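Local atomic coordinates of oligopeptide-binding protein AppA (Bacillus subtilis, PDB entry 1XOC), a protein that binds oligopeptides outside the cell membrane and delivers them to an ABC permease able to replace the OPP system in sporulation and genetic competence. Residues A[137-142]-A[146-151]; A[122-127]-A[426-431]. All blocks are in the same frame, centred on the assembly; numbering follows the deposited sequence.

Interaction 1 (A[137-142]-A[146-151]). With ZN (zinc ion), chain Q.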
loop_
_atom_site.group_PDB
_atom_site.type_symbol
_atom_site.label_atom_id
_atom_site.label_comp_id
_atom_site.label_asym_id
_atom_site.label_seq_id
_atom_site.Cartn_x
_atom_site.Cartn_y
_atom_site.Cartn_z
ATOM N N VAL A 137 25.960 12.436 2.781
ATOM C CA VAL A 137 25.448 12.434 1.419
ATOM C C VAL A 137 24.659 13.701 1.126
ATOM O O VAL A 137 23.937 14.193 1.976
ATOM C CB VAL A 137 24.505 11.229 1.210
ATOM C CG1 VAL A 137 23.827 11.274 -0.117
ATOM C CG2 VAL A 137 25.286 9.945 1.311
ATOM N N LEU A 138 24.798 14.226 -0.086
ATOM C CA LEU A 138 24.022 15.396 -0.523
ATOM C C LEU A 138 23.061 14.955 -1.621
ATOM O O LEU A 138 23.485 14.439 -2.646
ATOM C CB LEU A 138 24.924 16.508 -1.065
ATOM C CG LEU A 138 24.183 17.760 -1.537
ATOM C CD1 LEU A 138 23.659 18.605 -0.353
ATOM C CD2 LEU A 138 25.112 18.603 -2.400
ATOM N N PHE A 139 21.772 15.153 -1.368
ATOM C CA PHE A 139 20.738 14.966 -2.361
ATOM C C PHE A 139 20.421 16.272 -3.031
ATOM O O PHE A 139 20.176 17.285 -2.338
ATOM C CB PHE A 139 19.473 14.442 -1.707
ATOM C CG PHE A 139 19.609 13.061 -1.104
ATOM C CD1 PHE A 139 19.892 12.889 0.225
ATOM C CD2 PHE A 139 19.402 11.943 -1.864
ATOM C CE1 PHE A 139 19.970 11.583 0.774
ATOM C CE2 PHE A 139 19.469 10.666 -1.304
ATOM C CZ PHE A 139 19.742 10.483 -0.009
ATOM N N LYS A 140 20.425 16.290 -4.367
ATOM C CA LYS A 140 20.101 17.481 -5.134
ATOM C C LYS A 140 18.875 17.216 -5.989
ATOM O O LYS A 140 18.800 16.183 -6.653
ATOM C CB LYS A 140 21.265 17.866 -6.034
ATOM C CG LYS A 140 22.534 18.187 -5.222
ATOM C CD LYS A 140 23.790 18.348 -6.058
ATOM C CE LYS A 140 23.955 19.740 -6.576
ATOM N NZ LYS A 140 25.259 19.828 -7.268
ATOM N N LEU A 141 17.936 18.162 -5.965
ATOM C CA LEU A 141 16.669 18.001 -6.652
ATOM C C LEU A 141 16.574 18.893 -7.891
ATOM O O LEU A 141 17.138 19.982 -7.941
ATOM C CB LEU A 141 15.485 18.273 -5.733
ATOM C CG LEU A 141 15.118 17.246 -4.651
ATOM C CD1 LEU A 141 16.218 17.119 -3.601
ATOM C CD2 LEU A 141 13.774 17.643 -3.978
ATOM N N LYS A 142 15.822 18.400 -8.879
ATOM C CA LYS A 142 15.574 19.126 -10.125
ATOM C C LYS A 142 14.518 20.209 -9.930
ATOM O O LYS A 142 14.486 21.181 -10.669
ATOM C CB LYS A 142 15.048 18.177 -11.210
ATOM C CG LYS A 142 15.861 16.960 -11.555
ATOM C CD LYS A 142 15.071 16.105 -12.564
ATOM C CE LYS A 142 15.642 14.723 -12.777
ATOM N NZ LYS A 142 15.242 14.185 -14.128
ATOM N N GLY A 146 7.754 17.928 -2.026
ATOM C CA GLY A 146 7.681 17.401 -0.665
ATOM C C GLY A 146 7.653 15.891 -0.548
ATOM O O GLY A 146 7.886 15.335 0.536
ATOM N N ASN A 147 7.396 15.190 -1.644
ATOM C CA ASN A 147 7.492 13.738 -1.608
ATOM C C ASN A 147 8.883 13.224 -1.291
ATOM O O ASN A 147 9.041 12.088 -0.820
ATOM C CB ASN A 147 7.016 13.094 -2.905
ATOM C CG ASN A 147 5.555 12.987 -2.956
ATOM O OD1 ASN A 147 4.978 12.034 -2.400
ATOM N ND2 ASN A 147 4.913 13.969 -3.574
ATOM N N PHE A 148 9.909 14.022 -1.572
ATOM C CA PHE A 148 11.241 13.540 -1.304
ATOM C C PHE A 148 11.479 13.410 0.198
ATOM O O PHE A 148 11.767 12.306 0.697
ATOM C CB PHE A 148 12.364 14.356 -1.974
ATOM C CG PHE A 148 13.703 13.812 -1.655
ATOM C CD1 PHE A 148 14.142 12.630 -2.208
ATOM C CD2 PHE A 148 14.480 14.381 -0.691
ATOM C CE1 PHE A 148 15.355 12.109 -1.849
ATOM C CE2 PHE A 148 15.676 13.831 -0.340
ATOM C CZ PHE A 148 16.102 12.692 -0.916
ATOM N N TYR A 149 11.412 14.521 0.927
ATOM C CA TYR A 149 11.651 14.444 2.355
ATOM C C TYR A 149 10.639 13.519 3.048
ATOM O O TYR A 149 10.977 12.793 3.984
ATOM C CB TYR A 149 11.606 15.863 2.960
ATOM C CG TYR A 149 11.845 15.874 4.452
ATOM C CD1 TYR A 149 10.778 15.824 5.338
ATOM C CD2 TYR A 149 13.132 15.846 4.974
ATOM C CE1 TYR A 149 10.995 15.788 6.712
ATOM C CE2 TYR A 149 13.351 15.788 6.360
ATOM C CZ TYR A 149 12.271 15.774 7.201
ATOM O OH TYR A 149 12.454 15.746 8.562
ATOM N N ASN A 150 9.376 13.578 2.608
ATOM C CA ASN A 150 8.285 13.021 3.413
ATOM C C ASN A 150 7.958 11.599 3.039
ATOM O O ASN A 150 7.299 10.900 3.796
ATOM C CB ASN A 150 7.029 13.901 3.348
ATOM C CG ASN A 150 7.226 15.235 4.012
ATOM O OD1 ASN A 150 7.176 15.334 5.242
ATOM N ND2 ASN A 150 7.452 16.275 3.213
ATOM N N ASN A 151 8.422 11.183 1.879
ATOM C CA ASN A 151 8.148 9.804 1.416
ATOM C C ASN A 151 9.384 9.012 0.977
ATOM O O ASN A 151 9.542 7.854 1.354
ATOM C CB ASN A 151 7.078 9.804 0.319
ATOM C CG ASN A 151 5.678 10.012 0.848
ATOM O OD1 ASN A 151 5.345 9.619 1.974
ATOM N ND2 ASN A 151 4.822 10.641 0.021
HETATM ZN ZN ZN Q . 26.823 19.366 -8.894
#
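Phe148 sets the far end of its ring over Phe139, its CZ lying 3.4 Å above the plane of the Phe139 ring and displaced toward the rim. CZ sits equally near CG and CD2 of that ring, with Phe148 CZ to Phe139 CD2 at 3.5 Å. The two ring planes are inclined by 55°, which makes the pair oblique. Nearer the backbone of Phe148, the Leu141 methyl CD2 rests against the base of the same side chain, 4.1 Å from Phe148 CB. With CG anti to the backbone N (chi1 180°), the Phe148 side chain is carried toward the strand; Leu141 CA is 8.8 Å from Phe148 CA.

Further out, Val137 CG1 covers the opposite face of the Phe139 ring, Tyr107 meets that ring edge-to-face, and Tyr82 packs on Phe148. Two asparagines reach back along the 146-151 segment, which has a wider pi-type turn at 148-151: Asn150 ND2 bonds to Gly146 O at 2.9 Å, joining Asn150 N on that carbonyl from the opposite face of its plane. Asn151 ND2 likewise reaches back to Asn147 OD1. On the other side of the strand, away from the helix, Lys140 NZ binds a zinc ion at 2.3 Å. The contact is part of the apolar packing of helix 147-155 against a five-stranded antiparallel sheet, through strand 136-141.

Interaction 2 (A[122-127]-A[426-431])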
loop_
_atom_site.group_PDB
_atom_site.type_symbol
_atom_site.label_atom_id
_atom_site.label_comp_id
_atom_site.label_asym_id
_atom_site.label_seq_id
_atom_site.Cartn_x
_atom_site.Cartn_y
_atom_site.Cartn_z
ATOM N N THR A 122 8.738 8.094 -6.922
ATOM C CA THR A 122 9.350 8.434 -5.664
ATOM C C THR A 122 10.686 9.170 -5.803
ATOM O O THR A 122 11.112 9.900 -4.879
ATOM C CB THR A 122 9.511 7.144 -4.853
ATOM O OG1 THR A 122 8.216 6.512 -4.729
ATOM C CG2 THR A 122 10.090 7.430 -3.462
ATOM N N TYR A 123 11.365 8.983 -6.939
ATOM C CA TYR A 123 12.732 9.473 -7.153
ATOM C C TYR A 123 12.849 10.463 -8.293
ATOM O O TYR A 123 13.924 11.031 -8.499
ATOM C CB TYR A 123 13.741 8.303 -7.348
ATOM C CG TYR A 123 13.607 7.263 -6.256
ATOM C CD1 TYR A 123 12.790 6.151 -6.438
ATOM C CD2 TYR A 123 14.187 7.458 -4.973
ATOM C CE1 TYR A 123 12.606 5.217 -5.446
ATOM C CE2 TYR A 123 13.984 6.517 -3.953
ATOM C CZ TYR A 123 13.193 5.391 -4.211
ATOM O OH TYR A 123 12.966 4.474 -3.192
ATOM N N GLU A 124 11.772 10.692 -9.038
ATOM C CA GLU A 124 11.923 11.505 -10.247
ATOM C C GLU A 124 12.266 12.984 -10.014
ATOM O O GLU A 124 12.672 13.688 -10.945
ATOM C CB GLU A 124 10.739 11.370 -11.175
ATOM C CG GLU A 124 9.436 11.707 -10.608
ATOM C CD GLU A 124 8.352 11.654 -11.683
ATOM O OE1 GLU A 124 8.688 11.238 -12.816
ATOM O OE2 GLU A 124 7.195 12.038 -11.427
ATOM N N MET A 125 12.075 13.449 -8.793
ATOM C CA MET A 125 12.495 14.796 -8.451
ATOM C C MET A 125 14.013 14.901 -8.250
ATOM O O MET A 125 14.514 16.012 -8.206
ATOM C CB MET A 125 11.765 15.315 -7.207
ATOM C CG MET A 125 12.263 14.777 -5.871
ATOM S SD MET A 125 11.913 13.015 -5.663
ATOM C CE MET A 125 10.177 13.035 -5.368
ATOM N N LEU A 126 14.725 13.780 -8.128
ATOM C CA LEU A 126 16.166 13.812 -7.872
ATOM C C LEU A 126 16.970 14.060 -9.122
ATOM O O LEU A 126 16.757 13.420 -10.158
ATOM C CB LEU A 126 16.663 12.497 -7.254
ATOM C CG LEU A 126 16.367 12.297 -5.801
ATOM C CD1 LEU A 126 16.868 10.913 -5.361
ATOM C CD2 LEU A 126 17.025 13.422 -4.963
ATOM N N LYS A 127 17.915 14.979 -9.016
ATOM C CA LYS A 127 18.899 15.207 -10.051
ATOM C C LYS A 127 20.112 14.310 -9.820
ATOM O O LYS A 127 20.626 13.684 -10.760
ATOM C CB LYS A 127 19.343 16.647 -10.017
ATOM C CG LYS A 127 20.299 17.016 -11.121
ATOM C CD LYS A 127 20.830 18.401 -10.873
ATOM C CE LYS A 127 19.771 19.446 -11.121
ATOM N NZ LYS A 127 20.368 20.824 -11.096
ATOM N N ASP A 426 -0.374 12.866 -1.508
ATOM C CA ASP A 426 -0.145 13.340 -2.889
ATOM C C ASP A 426 -0.646 12.222 -3.841
ATOM O O ASP A 426 -0.103 11.083 -3.862
ATOM C CB ASP A 426 1.341 13.727 -3.139
ATOM C CG ASP A 426 1.608 14.260 -4.582
ATOM O OD1 ASP A 426 2.742 14.767 -4.887
ATOM O OD2 ASP A 426 0.674 14.210 -5.413
ATOM N N GLN A 427 -1.690 12.567 -4.603
ATOM C CA GLN A 427 -2.419 11.664 -5.495
ATOM C C GLN A 427 -1.722 11.447 -6.835
ATOM O O GLN A 427 -2.173 10.638 -7.636
ATOM C CB GLN A 427 -3.797 12.258 -5.801
ATOM C CG GLN A 427 -4.672 12.527 -4.594
ATOM C CD GLN A 427 -4.810 11.345 -3.733
ATOM O OE1 GLN A 427 -4.585 11.416 -2.511
ATOM N NE2 GLN A 427 -5.146 10.212 -4.345
ATOM N N TYR A 428 -0.661 12.199 -7.088
ATOM C CA TYR A 428 0.085 12.124 -8.341
ATOM C C TYR A 428 0.507 10.672 -8.652
ATOM O O TYR A 428 0.392 10.223 -9.785
ATOM C CB TYR A 428 1.304 13.035 -8.244
ATOM C CG TYR A 428 2.215 13.048 -9.436
ATOM C CD1 TYR A 428 2.140 14.043 -10.400
ATOM C CD2 TYR A 428 3.209 12.082 -9.568
ATOM C CE1 TYR A 428 3.018 14.055 -11.474
ATOM C CE2 TYR A 428 4.080 12.093 -10.633
ATOM C CZ TYR A 428 3.972 13.067 -11.585
ATOM O OH TYR A 428 4.863 13.072 -12.642
ATOM N N ASP A 429 1.004 9.948 -7.646
ATOM C CA ASP A 429 1.574 8.622 -7.866
ATOM C C ASP A 429 0.549 7.657 -8.440
ATOM O O ASP A 429 0.905 6.740 -9.176
ATOM C CB ASP A 429 2.163 8.037 -6.553
ATOM C CG ASP A 429 3.463 8.708 -6.122
ATOM O OD1 ASP A 429 4.002 9.536 -6.890
ATOM O OD2 ASP A 429 3.986 8.390 -4.997
ATOM N N ILE A 430 -0.713 7.855 -8.086
ATOM C CA ILE A 430 -1.786 6.930 -8.429
ATOM C C ILE A 430 -2.649 7.405 -9.606
ATOM O O ILE A 430 -3.116 6.583 -10.380
ATOM C CB ILE A 430 -2.674 6.669 -7.169
ATOM C CG1 ILE A 430 -1.844 5.916 -6.099
ATOM C CG2 ILE A 430 -3.915 5.893 -7.529
ATOM C CD1 ILE A 430 -2.571 5.784 -4.741
ATOM N N PHE A 431 -2.852 8.705 -9.743
ATOM C CA PHE A 431 -3.813 9.250 -10.730
ATOM C C PHE A 431 -3.252 10.121 -11.849
ATOM O O PHE A 431 -3.961 10.415 -12.829
ATOM C CB PHE A 431 -4.937 9.999 -10.017
ATOM C CG PHE A 431 -5.785 9.129 -9.104
ATOM C CD1 PHE A 431 -6.596 8.130 -9.616
ATOM C CD2 PHE A 431 -5.759 9.312 -7.733
ATOM C CE1 PHE A 431 -7.371 7.339 -8.760
ATOM C CE2 PHE A 431 -6.526 8.500 -6.887
ATOM C CZ PHE A 431 -7.345 7.534 -7.428
#
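Glu124 and Tyr428 reach toward each other from opposite directions and join through one hydrogen bond, the phenol OH donating to Glu124 OE2 at 2.8 Å. The carboxylate receives it on the syn lone pair of OE2, on the side of its other oxygen. Carboxylate and ring planes stand 58° apart, and OE2 approaches the ring obliquely, 3.2 Å from Tyr428 CE2. Glu124 gets there with CG between the backbone N and the carbonyl carbon (chi1 57°), its chain extended from that point on.

The Tyr428 side is the firmly packed one. Its ring is buried, has a cation-pi partner in Lys458 and meets His432, while the hydroxyl has a second hydrogen-bond partner in Ser434. In the turn that leads into the short helix 428-431, Asp426 OD2 accepts from Tyr428 N at 2.9 Å, a capping bond that arrives from above the carboxylate plane; Asp426 OD1 is paired with Lys458 in a salt bridge. Both bonds help to hold the turn from which the tyrosine projects.

The Glu124 side is looser and partly exposed: the residue sits in the type I beta turn from Tyr123 to Leu126, closed by Leu126 N to Tyr123 O at 2.9 Å, where the chain enters strand 126-133. Asp429 OD1 keeps 6.1 Å from Glu124 OE2, and bonds instead to Ser121 OG, next to the 122-127 segment.

Interaction 1 lies inside the long chain loop closed by interaction 2, and their centres are 11 Å apart. Strands 126-133 and 136-141 are consecutive in the chain and neighbours in one sheet, probably bonded from Lys127 N to Lys140 O at 2.8 Å; a probable bond from Lys142 N to Met125 O, also 2.8 Å, continues the pairing just beyond their ends. Met125 and Leu126 also pack on Leu141 and Phe148, so the turn of interaction 2 extends the apolar layer of interaction 1. A weak hydrogen bond, Asn147 ND2 to Asp426 OD1, ties helix 147-155 to the 426-431 segment. A segment of each interaction reaches the bound peptide: Asn151 OD1 hydrogen-bonds its backbone, and Thr122 OG1 weakly meets an acidic side chain of it.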